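Local structure of solute-binding periplasmic protein of iron/siderophore ABC transporter (Yersinia pestis, 6B2X) at residues E56-G61 / I132-L137; L65-S70 / Y334-N339; L293-T298 / E375-Y380. The protein probably binds an iron-siderophore complex in the periplasm and delivers it to an ABC transporter for import into the cell. All coordinates share one frame; numbering follows the deposited sequence.

Contact 1. Residues E56-G61 / I132-L137; sequences ERILLG and IAIFGL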
ATOM      1  N   GLU A  56     -24.471  -0.478   6.224  1.00 32.73           N
ATOM      2  CA  GLU A  56     -24.562  -1.218   4.971  1.00 37.22           C
ATOM      3  C   GLU A  56     -24.216  -0.386   3.748  1.00 34.33           C
ATOM      4  O   GLU A  56     -24.138  -0.948   2.648  1.00 31.69           O
ATOM      5  CB  GLU A  56     -25.967  -1.828   4.778  1.00 33.94           C
ATOM      6  CG  GLU A  56     -26.346  -2.998   5.739  1.00 44.19           C
ATOM      7  CD  GLU A  56     -25.317  -4.153   5.777  1.00 46.78           C
ATOM      8  OE1 GLU A  56     -25.168  -4.866   4.758  1.00 39.76           O
ATOM      9  OE2 GLU A  56     -24.678  -4.362   6.843  1.00 41.99           O
ATOM     10  N   ARG A  57     -23.979   0.911   3.899  1.00 29.88           N
ATOM     11  CA  ARG A  57     -23.679   1.795   2.773  1.00 33.05           C
ATOM     12  C   ARG A  57     -22.421   2.591   3.105  1.00 28.30           C
ATOM     13  O   ARG A  57     -22.491   3.582   3.835  1.00 29.97           O
ATOM     14  CB  ARG A  57     -24.863   2.714   2.471  1.00 33.94           C
ATOM     15  CG  ARG A  57     -26.099   1.959   1.936  1.00 37.06           C
ATOM     16  CD  ARG A  57     -27.248   2.913   1.606  1.00 40.49           C
ATOM     17  NE  ARG A  57     -27.781   3.514   2.828  1.00 46.35           N
ATOM     18  CZ  ARG A  57     -28.624   2.911   3.666  1.00 48.77           C
ATOM     19  NH1 ARG A  57     -29.071   1.682   3.407  1.00 42.56           N
ATOM     20  NH2 ARG A  57     -29.032   3.548   4.762  1.00 44.24           N
ATOM     21  N   ILE A  58     -21.280   2.172   2.559  1.00 23.95           N
ATOM     22  CA  ILE A  58     -19.989   2.786   2.865  1.00 24.46           C
ATOM     23  C   ILE A  58     -19.533   3.646   1.692  1.00 26.70           C
ATOM     24  O   ILE A  58     -19.490   3.188   0.538  1.00 29.13           O
ATOM     25  CB  ILE A  58     -18.928   1.726   3.206  1.00 23.08           C
ATOM     26  CG1 ILE A  58     -19.301   0.999   4.514  1.00 26.19           C
ATOM     27  CG2 ILE A  58     -17.577   2.394   3.386  1.00 24.38           C
ATOM     28  CD1 ILE A  58     -18.908  -0.479   4.531  1.00 23.59           C
ATOM     29  N   LEU A  59     -19.160   4.876   1.994  1.00 27.74           N
ATOM     30  CA  LEU A  59     -18.528   5.784   1.046  1.00 27.39           C
ATOM     31  C   LEU A  59     -17.018   5.728   1.233  1.00 30.15           C
ATOM     32  O   LEU A  59     -16.533   5.761   2.372  1.00 26.37           O
ATOM     33  CB  LEU A  59     -19.025   7.203   1.292  1.00 26.60           C
ATOM     34  CG  LEU A  59     -19.422   8.132   0.168  1.00 31.19           C
ATOM     35  CD1 LEU A  59     -20.501   7.499  -0.658  1.00 30.23           C
ATOM     36  CD2 LEU A  59     -19.904   9.434   0.781  1.00 34.44           C
ATOM     37  N   LEU A  60     -16.270   5.655   0.130  1.00 24.35           N
ATOM     38  CA  LEU A  60     -14.807   5.641   0.191  1.00 25.87           C
ATOM     39  C   LEU A  60     -14.280   6.933  -0.429  1.00 28.79           C
ATOM     40  O   LEU A  60     -14.270   7.095  -1.657  1.00 24.59           O
ATOM     41  CB  LEU A  60     -14.242   4.411  -0.500  1.00 20.59           C
ATOM     42  CG  LEU A  60     -14.701   3.082   0.090  1.00 21.05           C
ATOM     43  CD1 LEU A  60     -14.006   1.982  -0.638  1.00 24.33           C
ATOM     44  CD2 LEU A  60     -14.396   2.980   1.585  1.00 23.51           C
ATOM     45  N   GLY A  61     -13.812   7.842   0.431  1.00 24.33           N
ATOM     46  CA  GLY A  61     -13.310   9.125  -0.041  1.00 24.13           C
ATOM     47  C   GLY A  61     -11.986   9.039  -0.762  1.00 25.12           C
ATOM     48  O   GLY A  61     -11.554  10.020  -1.372  1.00 33.09           O
ATOM     49  N   ILE A 132     -21.793   5.610   6.539  1.00 30.54           N
ATOM     50  CA  ILE A 132     -20.479   5.977   7.052  1.00 31.39           C
ATOM     51  C   ILE A 132     -19.587   6.321   5.865  1.00 30.25           C
ATOM     52  O   ILE A 132     -19.861   5.939   4.730  1.00 28.24           O
ATOM     53  CB  ILE A 132     -19.906   4.826   7.922  1.00 30.33           C
ATOM     54  CG1 ILE A 132     -18.851   5.349   8.896  1.00 34.93           C
ATOM     55  CG2 ILE A 132     -19.378   3.695   7.050  1.00 32.22           C
ATOM     56  CD1 ILE A 132     -18.396   4.313   9.909  1.00 35.63           C
ATOM     57  N   ALA A 133     -18.520   7.071   6.123  1.00 31.65           N
ATOM     58  CA  ALA A 133     -17.543   7.396   5.097  1.00 27.41           C
ATOM     59  C   ALA A 133     -16.155   7.182   5.667  1.00 32.79           C
ATOM     60  O   ALA A 133     -15.912   7.462   6.846  1.00 25.64           O
ATOM     61  CB  ALA A 133     -17.697   8.842   4.604  1.00 27.08           C
ATOM     62  N   ILE A 134     -15.248   6.682   4.835  1.00 27.51           N
ATOM     63  CA  ILE A 134     -13.876   6.421   5.239  1.00 23.32           C
ATOM     64  C   ILE A 134     -12.955   7.321   4.436  1.00 29.50           C
ATOM     65  O   ILE A 134     -13.051   7.379   3.203  1.00 24.40           O
ATOM     66  CB  ILE A 134     -13.480   4.955   5.020  1.00 27.29           C
ATOM     67  CG1 ILE A 134     -14.502   4.002   5.643  1.00 25.05           C
ATOM     68  CG2 ILE A 134     -12.058   4.737   5.540  1.00 29.54           C
ATOM     69  CD1 ILE A 134     -14.711   4.202   7.132  1.00 32.09           C
ATOM     70  N   PHE A 135     -12.044   7.997   5.130  1.00 29.52           N
ATOM     71  CA  PHE A 135     -11.009   8.806   4.504  1.00 30.67           C
ATOM     72  C   PHE A 135      -9.643   8.408   5.062  1.00 31.90           C
ATOM     73  O   PHE A 135      -9.531   7.840   6.157  1.00 27.05           O
ATOM     74  CB  PHE A 135     -11.260  10.327   4.727  1.00 31.44           C
ATOM     75  CG  PHE A 135     -12.426  10.886   3.946  1.00 31.00           C
ATOM     76  CD1 PHE A 135     -13.732  10.607   4.328  1.00 30.84           C
ATOM     77  CD2 PHE A 135     -12.213  11.678   2.820  1.00 32.24           C
ATOM     78  CE1 PHE A 135     -14.811  11.104   3.610  1.00 30.69           C
ATOM     79  CE2 PHE A 135     -13.286  12.189   2.094  1.00 32.63           C
ATOM     80  CZ  PHE A 135     -14.586  11.907   2.484  1.00 30.43           C
ATOM     81  N   GLY A 136      -8.600   8.729   4.300  1.00 29.65           N
ATOM     82  CA  GLY A 136      -7.234   8.638   4.777  1.00 31.59           C
ATOM     83  C   GLY A 136      -6.750   9.971   5.328  1.00 35.73           C
ATOM     84  O   GLY A 136      -7.200  11.036   4.913  1.00 38.82           O
ATOM     85  N   LEU A 137      -5.836   9.907   6.288  1.00 38.05           N
ATOM     86  CA  LEU A 137      -5.184  11.128   6.736  1.00 43.06           C
ATOM     87  C   LEU A 137      -4.352  11.690   5.603  1.00 41.93           C
ATOM     88  O   LEU A 137      -3.712  10.951   4.854  1.00 44.63           O
ATOM     89  CB  LEU A 137      -4.291  10.864   7.941  1.00 38.04           C
ATOM     90  CG  LEU A 137      -4.912  11.001   9.328  1.00 43.37           C
ATOM     91  CD1 LEU A 137      -3.874  10.651  10.391  1.00 43.48           C
ATOM     92  CD2 LEU A 137      -5.470  12.397   9.555  1.00 39.87           C
TER
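Strands 58-60 and 132-136 run parallel, their axes approaching to 4.7 Å with 24° between the N-to-C directions, and bridges pair I58 with I132, L59 with A133 and L60 with I134. The bonding follows the staggered pattern of parallel neighbours. L59 uses both its backbone groups: its N donates to I132 O at 3.0 Å, almost straight at 173°, while L59 O accepts from I134 N at 2.9 Å. G61 N continues the series to I134 O, whereas I132 N reaches R57 O only through a long, weak bond.

Four aliphatic side chains share one face of the sheet. I58 and I132 lie side by side, the CG1 branch of I58 against the CG2 methyl of I132 at 3.7 Å. The other branch of I58, its CG2 methyl, meets I134 CG1, the two side chains crossing obliquely, and L60 lays its CD2 methyl alongside I134 CB at 4.1 Å. These are two inner strands of the five-stranded parallel sheet in the N-terminal lobe, a Rossmann-like alpha/beta arrangement: strand 81-85 flanks 58-60, and strand 159-162 flanks 132-136.

On the other face L59 CB meets A133 CB at 3.9 Å, and L152 of helix 147-154 packs on A133. Farther along, F135 has CG anti to its carbonyl carbon (chi1 -71°), which brings the ring to the residue that follows strand 58-60. There G61 CA sits above one ring face, 4.0 Å from the centroid and 3.7 Å from F135 CE2, a CH-pi contact made possible by the bare glycine backbone. L148, V149 and L152 also border this ring. At the opposite end the R57 guanidinium group leads away from strand 132-136, hydrogen-bonded through NE to N129 O and salt-bridged to D131.

Contact 2. Residues L65-S70 / Y334-N339; sequences LFYAVS and YNSPYN. With NA (sodium ion), chain D.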
ATOM      1  N   LEU A  65      -8.823   2.946  -0.631  1.00 22.46           N
ATOM      2  CA  LEU A  65      -9.216   2.402   0.663  1.00 25.03           C
ATOM      3  C   LEU A  65      -9.980   1.095   0.519  1.00 28.24           C
ATOM      4  O   LEU A  65     -10.238   0.423   1.529  1.00 25.54           O
ATOM      5  CB  LEU A  65     -10.058   3.417   1.421  1.00 22.41           C
ATOM      6  CG  LEU A  65      -9.315   4.660   1.895  1.00 27.10           C
ATOM      7  CD1 LEU A  65     -10.276   5.814   2.077  1.00 27.72           C
ATOM      8  CD2 LEU A  65      -8.581   4.376   3.192  1.00 27.56           C
ATOM      9  N   PHE A  66     -10.341   0.716  -0.711  1.00 23.29           N
ATOM     10  CA  PHE A  66     -10.905  -0.608  -0.929  1.00 26.95           C
ATOM     11  C   PHE A  66      -9.969  -1.717  -0.446  1.00 24.25           C
ATOM     12  O   PHE A  66     -10.440  -2.785  -0.046  1.00 23.10           O
ATOM     13  CB  PHE A  66     -11.241  -0.797  -2.415  1.00 22.58           C
ATOM     14  CG  PHE A  66     -11.751  -2.171  -2.744  1.00 23.06           C
ATOM     15  CD1 PHE A  66     -13.007  -2.570  -2.326  1.00 25.52           C
ATOM     16  CD2 PHE A  66     -10.972  -3.057  -3.437  1.00 24.33           C
ATOM     17  CE1 PHE A  66     -13.468  -3.824  -2.602  1.00 28.25           C
ATOM     18  CE2 PHE A  66     -11.431  -4.322  -3.720  1.00 28.25           C
ATOM     19  CZ  PHE A  66     -12.677  -4.707  -3.299  1.00 26.10           C
ATOM     20  N   TYR A  67      -8.649  -1.501  -0.500  1.00 23.21           N
ATOM     21  CA  TYR A  67      -7.708  -2.522  -0.037  1.00 24.57           C
ATOM     22  C   TYR A  67      -7.988  -2.900   1.417  1.00 25.27           C
ATOM     23  O   TYR A  67      -8.112  -4.080   1.757  1.00 24.18           O
ATOM     24  CB  TYR A  67      -6.258  -2.032  -0.165  1.00 21.57           C
ATOM     25  CG  TYR A  67      -5.784  -1.669  -1.548  1.00 28.27           C
ATOM     26  CD1 TYR A  67      -6.136  -2.443  -2.663  1.00 29.68           C
ATOM     27  CD2 TYR A  67      -4.991  -0.538  -1.756  1.00 26.31           C
ATOM     28  CE1 TYR A  67      -5.700  -2.099  -3.949  1.00 26.72           C
ATOM     29  CE2 TYR A  67      -4.549  -0.198  -3.033  1.00 23.67           C
ATOM     30  CZ  TYR A  67      -4.919  -0.984  -4.125  1.00 26.00           C
ATOM     31  OH  TYR A  67      -4.501  -0.664  -5.402  1.00 29.15           O
ATOM     32  N   ALA A  68      -8.058  -1.898   2.288  1.00 19.59           N
ATOM     33  CA  ALA A  68      -8.360  -2.125   3.695  1.00 25.40           C
ATOM     34  C   ALA A  68      -9.747  -2.729   3.863  1.00 26.87           C
ATOM     35  O   ALA A  68      -9.904  -3.730   4.565  1.00 23.10           O
ATOM     36  CB  ALA A  68      -8.239  -0.816   4.470  1.00 17.48           C
ATOM     37  N   VAL A  69     -10.752  -2.184   3.162  1.00 28.24           N
ATOM     38  CA  VAL A  69     -12.112  -2.695   3.318  1.00 25.78           C
ATOM     39  C   VAL A  69     -12.194  -4.141   2.867  1.00 28.47           C
ATOM     40  O   VAL A  69     -12.862  -4.964   3.508  1.00 29.03           O
ATOM     41  CB  VAL A  69     -13.122  -1.800   2.578  1.00 25.96           C
ATOM     42  CG1 VAL A  69     -14.501  -2.406   2.633  1.00 28.56           C
ATOM     43  CG2 VAL A  69     -13.164  -0.425   3.230  1.00 23.04           C
ATOM     44  N   SER A  70     -11.475  -4.485   1.797  1.00 21.45           N
ATOM     45  CA  SER A  70     -11.546  -5.833   1.234  1.00 25.99           C
ATOM     46  C   SER A  70     -11.115  -6.914   2.219  1.00 28.48           C
ATOM     47  O   SER A  70     -11.535  -8.069   2.079  1.00 27.73           O
ATOM     48  CB  SER A  70     -10.684  -5.930  -0.028  1.00 25.56           C
ATOM     49  OG  SER A  70      -9.300  -5.798   0.289  1.00 25.04           O
ATOM     50  N   TYR A 334       2.554   1.298  -0.583  1.00 28.02           N
ATOM     51  CA  TYR A 334       2.889   2.478   0.207  1.00 32.32           C
ATOM     52  C   TYR A 334       1.673   3.086   0.895  1.00 31.69           C
ATOM     53  O   TYR A 334       1.838   4.019   1.681  1.00 31.09           O
ATOM     54  CB  TYR A 334       3.583   3.558  -0.668  1.00 32.89           C
ATOM     55  CG  TYR A 334       2.635   4.590  -1.254  1.00 33.87           C
ATOM     56  CD1 TYR A 334       1.588   4.209  -2.083  1.00 35.42           C
ATOM     57  CD2 TYR A 334       2.771   5.943  -0.961  1.00 39.41           C
ATOM     58  CE1 TYR A 334       0.700   5.135  -2.612  1.00 39.61           C
ATOM     59  CE2 TYR A 334       1.884   6.893  -1.496  1.00 41.82           C
ATOM     60  CZ  TYR A 334       0.848   6.480  -2.314  1.00 46.96           C
ATOM     61  OH  TYR A 334      -0.034   7.411  -2.840  1.00 52.68           O
ATOM     62  N   ASN A 335       0.466   2.606   0.603  1.00 30.52           N
ATOM     63  CA  ASN A 335      -0.744   3.109   1.249  1.00 30.51           C
ATOM     64  C   ASN A 335      -1.769   1.986   1.383  1.00 26.91           C
ATOM     65  O   ASN A 335      -2.891   2.083   0.930  1.00 25.51           O
ATOM     66  CB  ASN A 335      -1.341   4.287   0.484  1.00 26.74           C
ATOM     67  CG  ASN A 335      -2.441   4.950   1.266  1.00 32.10           C
ATOM     68  OD1 ASN A 335      -2.572   4.699   2.457  1.00 31.38           O
ATOM     69  ND2 ASN A 335      -3.219   5.815   0.622  1.00 36.55           N
ATOM     70  N   SER A 336      -1.400   0.894   2.047  1.00 27.04           N
ATOM     71  CA  SER A 336      -2.282  -0.259   2.049  1.00 23.58           C
ATOM     72  C   SER A 336      -1.914  -1.189   3.181  1.00 21.47           C
ATOM     73  O   SER A 336      -0.724  -1.438   3.391  1.00 20.69           O
ATOM     74  CB  SER A 336      -2.210  -0.999   0.699  1.00 20.68           C
ATOM     75  OG  SER A 336      -2.756  -2.313   0.799  1.00 24.86           O
ATOM     76  N   PRO A 337      -2.887  -1.747   3.908  1.00 22.53           N
ATOM     77  CA  PRO A 337      -2.559  -2.687   4.987  1.00 23.08           C
ATOM     78  C   PRO A 337      -2.068  -4.020   4.478  1.00 24.83           C
ATOM     79  O   PRO A 337      -1.774  -4.904   5.301  1.00 20.89           O
ATOM     80  CB  PRO A 337      -3.893  -2.844   5.737  1.00 23.28           C
ATOM     81  CG  PRO A 337      -4.909  -2.659   4.657  1.00 22.28           C
ATOM     82  CD  PRO A 337      -4.337  -1.600   3.729  1.00 24.27           C
ATOM     83  N   TYR A 338      -2.005  -4.201   3.152  1.00 18.49           N
ATOM     84  CA  TYR A 338      -1.290  -5.345   2.599  1.00 23.17           C
ATOM     85  C   TYR A 338       0.225  -5.159   2.691  1.00 23.80           C
ATOM     86  O   TYR A 338       0.969  -6.051   2.291  1.00 23.03           O
ATOM     87  CB  TYR A 338      -1.615  -5.582   1.122  1.00 22.19           C
ATOM     88  CG  TYR A 338      -3.033  -5.958   0.673  1.00 26.59           C
ATOM     89  CD1 TYR A 338      -4.165  -5.684   1.430  1.00 23.22           C
ATOM     90  CD2 TYR A 338      -3.217  -6.524  -0.588  1.00 29.17           C
ATOM     91  CE1 TYR A 338      -5.451  -6.014   0.946  1.00 27.27           C
ATOM     92  CE2 TYR A 338      -4.479  -6.850  -1.083  1.00 31.58           C
ATOM     93  CZ  TYR A 338      -5.593  -6.596  -0.326  1.00 32.48           C
ATOM     94  OH  TYR A 338      -6.831  -6.941  -0.851  1.00 30.64           O
ATOM     95  N   ASN A 339       0.698  -4.007   3.162  1.00 23.75           N
ATOM     96  CA  ASN A 339       2.120  -3.679   3.109  1.00 23.04           C
ATOM     97  C   ASN A 339       3.005  -4.700   3.817  1.00 26.68           C
ATOM     98  O   ASN A 339       4.235  -4.604   3.694  1.00 31.34           O
ATOM     99  CB  ASN A 339       2.343  -2.294   3.723  1.00 24.22           C
ATOM    100  CG  ASN A 339       1.846  -2.210   5.161  1.00 25.79           C
ATOM    101  OD1 ASN A 339       1.965  -3.168   5.924  1.00 26.02           O
ATOM    102  ND2 ASN A 339       1.256  -1.076   5.522  1.00 25.16           N
TER
HETATM  103 NA    NA D 402      -7.742  -6.988  -3.467  1.00 35.15          NA
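Y338 OH is held from two directions, by a sodium ion at 2.8 Å and by a hydrogen bond with S70 OG at 2.9 Å. The serine oxygen in turn lies 2.6 Å from Y67 O, one helical turn back, which places it between a phenol oxygen and a carbonyl. Its position follows from chi1 of 67°, which sets OG between the backbone N and the carbonyl carbon of S70. S70 OG meets the Y338 ring at its edge, near the ring plane, so the serine reaches the phenol end from the ring edge and not over a face.

Farther from the hydroxyl, Y338 CE1 comes within 3.4 Å of Y67 O. The two tyrosine rings form an edge-to-face pair in which Y67 supplies the edge and Y338 the face; the planes are inclined at 52°, well short of perpendicular. Y67 OH itself is hydrogen-bonded to D92. On the way to its ring, Y67 places CB 3.6 Å from S336 OG and CD2 3.7 Å from S336 CB. That S336 hydroxyl accepts from Y338 N at 3.1 Å, an ST turn that ties the backbone leading into Y338 to the residue Y67 packs against.

P337 adds an apolar contact, its CG approaching A68 CA to 3.6 Å and also touching A68 CB. M176 of helix 168-182 packs on both A68 and P337, closing the same buried patch. Y99 OH is the second protein ligand of the sodium ion. Helix 66-72 follows the first strand of the N-terminal sheet and 334-339 follows a strand of the C-terminal sheet, so this is an interlobe contact beside the metal, at the junction of a two-lobed periplasmic binding protein.

Contact 3. Residues L293-T298 / E375-Y380; sequences LGAQVT and EPSGTY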
ATOM      1  N   LEU A 293       4.287  -3.373 -12.550  1.00 32.44           N
ATOM      2  CA  LEU A 293       3.902  -4.383 -11.572  1.00 34.29           C
ATOM      3  C   LEU A 293       2.395  -4.298 -11.383  1.00 31.90           C
ATOM      4  O   LEU A 293       1.781  -3.260 -11.638  1.00 26.44           O
ATOM      5  CB  LEU A 293       4.615  -4.180 -10.213  1.00 32.45           C
ATOM      6  CG  LEU A 293       6.118  -4.480 -10.086  1.00 34.21           C
ATOM      7  CD1 LEU A 293       6.647  -4.091  -8.703  1.00 32.61           C
ATOM      8  CD2 LEU A 293       6.399  -5.955 -10.335  1.00 37.89           C
ATOM      9  N   GLY A 294       1.805  -5.397 -10.918  1.00 32.82           N
ATOM     10  CA  GLY A 294       0.416  -5.400 -10.535  1.00 30.72           C
ATOM     11  C   GLY A 294      -0.243  -6.728 -10.850  1.00 32.10           C
ATOM     12  O   GLY A 294       0.400  -7.697 -11.262  1.00 30.27           O
ATOM     13  N   ALA A 295      -1.560  -6.753 -10.646  1.00 29.80           N
ATOM     14  CA  ALA A 295      -2.325  -7.993 -10.732  1.00 28.58           C
ATOM     15  C   ALA A 295      -2.256  -8.639 -12.102  1.00 26.40           C
ATOM     16  O   ALA A 295      -2.508  -9.845 -12.197  1.00 31.62           O
ATOM     17  CB  ALA A 295      -3.789  -7.740 -10.368  1.00 24.92           C
ATOM     18  N   GLN A 296      -1.914  -7.882 -13.158  1.00 29.94           N
ATOM     19  CA  GLN A 296      -1.928  -8.408 -14.528  1.00 36.18           C
ATOM     20  C   GLN A 296      -0.544  -8.435 -15.175  1.00 39.28           C
ATOM     21  O   GLN A 296      -0.446  -8.527 -16.401  1.00 38.77           O
ATOM     22  CB  GLN A 296      -2.891  -7.607 -15.413  1.00 28.61           C
ATOM     23  CG  GLN A 296      -4.329  -7.835 -15.019  1.00 30.09           C
ATOM     24  CD  GLN A 296      -5.319  -6.970 -15.789  1.00 34.71           C
ATOM     25  OE1 GLN A 296      -5.066  -5.796 -16.084  1.00 31.62           O
ATOM     26  NE2 GLN A 296      -6.473  -7.554 -16.101  1.00 31.71           N
ATOM     27  N   VAL A 297       0.527  -8.339 -14.380  1.00 34.29           N
ATOM     28  CA  VAL A 297       1.900  -8.336 -14.881  1.00 35.94           C
ATOM     29  C   VAL A 297       2.506  -9.716 -14.680  1.00 40.51           C
ATOM     30  O   VAL A 297       2.279 -10.359 -13.646  1.00 36.29           O
ATOM     31  CB  VAL A 297       2.729  -7.257 -14.160  1.00 35.81           C
ATOM     32  CG1 VAL A 297       4.164  -7.206 -14.694  1.00 34.68           C
ATOM     33  CG2 VAL A 297       2.054  -5.929 -14.327  1.00 31.23           C
ATOM     34  N   THR A 298       3.271 -10.189 -15.684  1.00 41.76           N
ATOM     35  CA  THR A 298       3.969 -11.466 -15.593  1.00 44.58           C
ATOM     36  C   THR A 298       5.367 -11.260 -15.027  1.00 43.43           C
ATOM     37  O   THR A 298       5.917 -10.153 -15.084  1.00 43.19           O
ATOM     38  CB  THR A 298       4.081 -12.132 -16.976  1.00 43.96           C
ATOM     39  OG1 THR A 298       4.898 -11.322 -17.835  1.00 45.29           O
ATOM     40  CG2 THR A 298       2.709 -12.358 -17.616  1.00 42.10           C
ATOM     41  N   GLU A 375      -8.585 -14.418  -6.601  1.00 34.00           N
ATOM     42  CA  GLU A 375      -7.379 -15.225  -6.696  1.00 40.11           C
ATOM     43  C   GLU A 375      -6.148 -14.329  -6.834  1.00 39.46           C
ATOM     44  O   GLU A 375      -6.205 -13.287  -7.498  1.00 35.22           O
ATOM     45  CB  GLU A 375      -7.453 -16.184  -7.886  1.00 36.88           C
ATOM     46  CG  GLU A 375      -8.426 -17.375  -7.677  1.00 36.03           C
ATOM     47  CD  GLU A 375      -8.219 -18.103  -6.332  1.00 47.09           C
ATOM     48  OE1 GLU A 375      -7.138 -18.708  -6.119  1.00 45.29           O
ATOM     49  OE2 GLU A 375      -9.141 -18.062  -5.478  1.00 45.31           O
ATOM     50  N   PRO A 376      -5.045 -14.695  -6.187  1.00 38.52           N
ATOM     51  CA  PRO A 376      -3.801 -13.958  -6.407  1.00 40.76           C
ATOM     52  C   PRO A 376      -3.376 -14.109  -7.857  1.00 37.47           C
ATOM     53  O   PRO A 376      -3.507 -15.181  -8.450  1.00 42.45           O
ATOM     54  CB  PRO A 376      -2.812 -14.626  -5.444  1.00 38.80           C
ATOM     55  CG  PRO A 376      -3.387 -15.979  -5.208  1.00 41.83           C
ATOM     56  CD  PRO A 376      -4.870 -15.801  -5.235  1.00 35.26           C
ATOM     57  N   SER A 377      -2.908 -13.013  -8.443  1.00 31.55           N
ATOM     58  CA  SER A 377      -2.402 -13.053  -9.798  1.00 31.39           C
ATOM     59  C   SER A 377      -1.325 -11.991  -9.937  1.00 34.61           C
ATOM     60  O   SER A 377      -1.092 -11.184  -9.028  1.00 33.89           O
ATOM     61  CB  SER A 377      -3.522 -12.840 -10.832  1.00 32.04           C
ATOM     62  OG  SER A 377      -3.913 -11.475 -10.891  1.00 31.08           O
ATOM     63  N   GLY A 378      -0.682 -11.994 -11.096  1.00 28.65           N
ATOM     64  CA  GLY A 378       0.286 -10.990 -11.424  1.00 33.64           C
ATOM     65  C   GLY A 378       1.519 -11.039 -10.535  1.00 33.75           C
ATOM     66  O   GLY A 378       1.813 -12.015  -9.853  1.00 41.14           O
ATOM     67  N   THR A 379       2.252  -9.939 -10.563  1.00 38.00           N
ATOM     68  CA  THR A 379       3.559  -9.887  -9.939  1.00 37.48           C
ATOM     69  C   THR A 379       3.682  -8.553  -9.214  1.00 35.03           C
ATOM     70  O   THR A 379       3.418  -7.498  -9.800  1.00 33.93           O
ATOM     71  CB  THR A 379       4.652 -10.085 -10.997  1.00 40.95           C
ATOM     72  OG1 THR A 379       4.398  -9.226 -12.108  1.00 45.45           O
ATOM     73  CG2 THR A 379       4.599 -11.505 -11.524  1.00 30.72           C
ATOM     74  N   TYR A 380       4.018  -8.613  -7.920  1.00 35.19           N
ATOM     75  CA  TYR A 380       4.067  -7.430  -7.074  1.00 35.80           C
ATOM     76  C   TYR A 380       5.462  -7.105  -6.558  1.00 37.42           C
ATOM     77  O   TYR A 380       5.643  -6.040  -5.956  1.00 36.38           O
ATOM     78  CB  TYR A 380       3.108  -7.590  -5.882  1.00 31.41           C
ATOM     79  CG  TYR A 380       1.668  -7.711  -6.310  1.00 33.85           C
ATOM     80  CD1 TYR A 380       0.907  -6.575  -6.541  1.00 30.93           C
ATOM     81  CD2 TYR A 380       1.076  -8.958  -6.515  1.00 33.40           C
ATOM     82  CE1 TYR A 380      -0.401  -6.666  -6.954  1.00 30.45           C
ATOM     83  CE2 TYR A 380      -0.254  -9.062  -6.913  1.00 31.00           C
ATOM     84  CZ  TYR A 380      -0.979  -7.907  -7.137  1.00 30.76           C
ATOM     85  OH  TYR A 380      -2.289  -7.963  -7.536  1.00 29.18           O
TER
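T379 presses its side chain against the backbone of V297 and T298. CB starts 3.6 Å from V297 O; the CG2 methyl touches V297 O at 3.3 Å and also packs on T298 C. The other branch, OG1, is set between the backbone N and the carbonyl carbon of T379 (chi1 49°), which brings it 2.9 Å from V297 O, with T298 O farther off at 3.5 Å; either carbonyl could take its proton, and both bonds would be weak. T379 OG1 also lies 3.3 Å from V297 CG1.

T379 is also bound through its backbone. G294 N donates to T379 O at 2.9 Å and T379 N to G294 O at 3.0 Å, a single antiparallel hydrogen-bonded bridge. G294 O also takes V297 N, and the two donors arrive from opposite faces of the carbonyl plane. Y380 brings its OH to 3.2 Å from A295 CB, while G294 O lies over one face of the Y380 ring.

G294-V297 is a type I beta turn, followed by T298 as N-cap of helix 299-309, its OG1 bonded to Q301 N; the bridge thus joins this turn and N-cap to the approach to strand 381-383, at the edge of the C-terminal sheet.

The contacts run from the N-terminal lobe, through the interlobe junction, into the C-terminal lobe. Contacts 1 and 2 adjoin, with centres 13 Å apart: strand 58-60 leads into helix 66-72, L65 CD1 rests 3.4 Å from I134 O, and L60 CD2 meets V69 CG2 at 4.0 Å. Contact 3 does not touch contact 2, the nearest atoms being about 7 Å apart, and its centre is about 27 Å from that of contact 1. The sodium ion is bound in contact 2. The side chain of Y380 in contact 3 is about 7 Å from the sodium ion. The side chain of L60 in contact 1 is about 11 Å from the sodium ion.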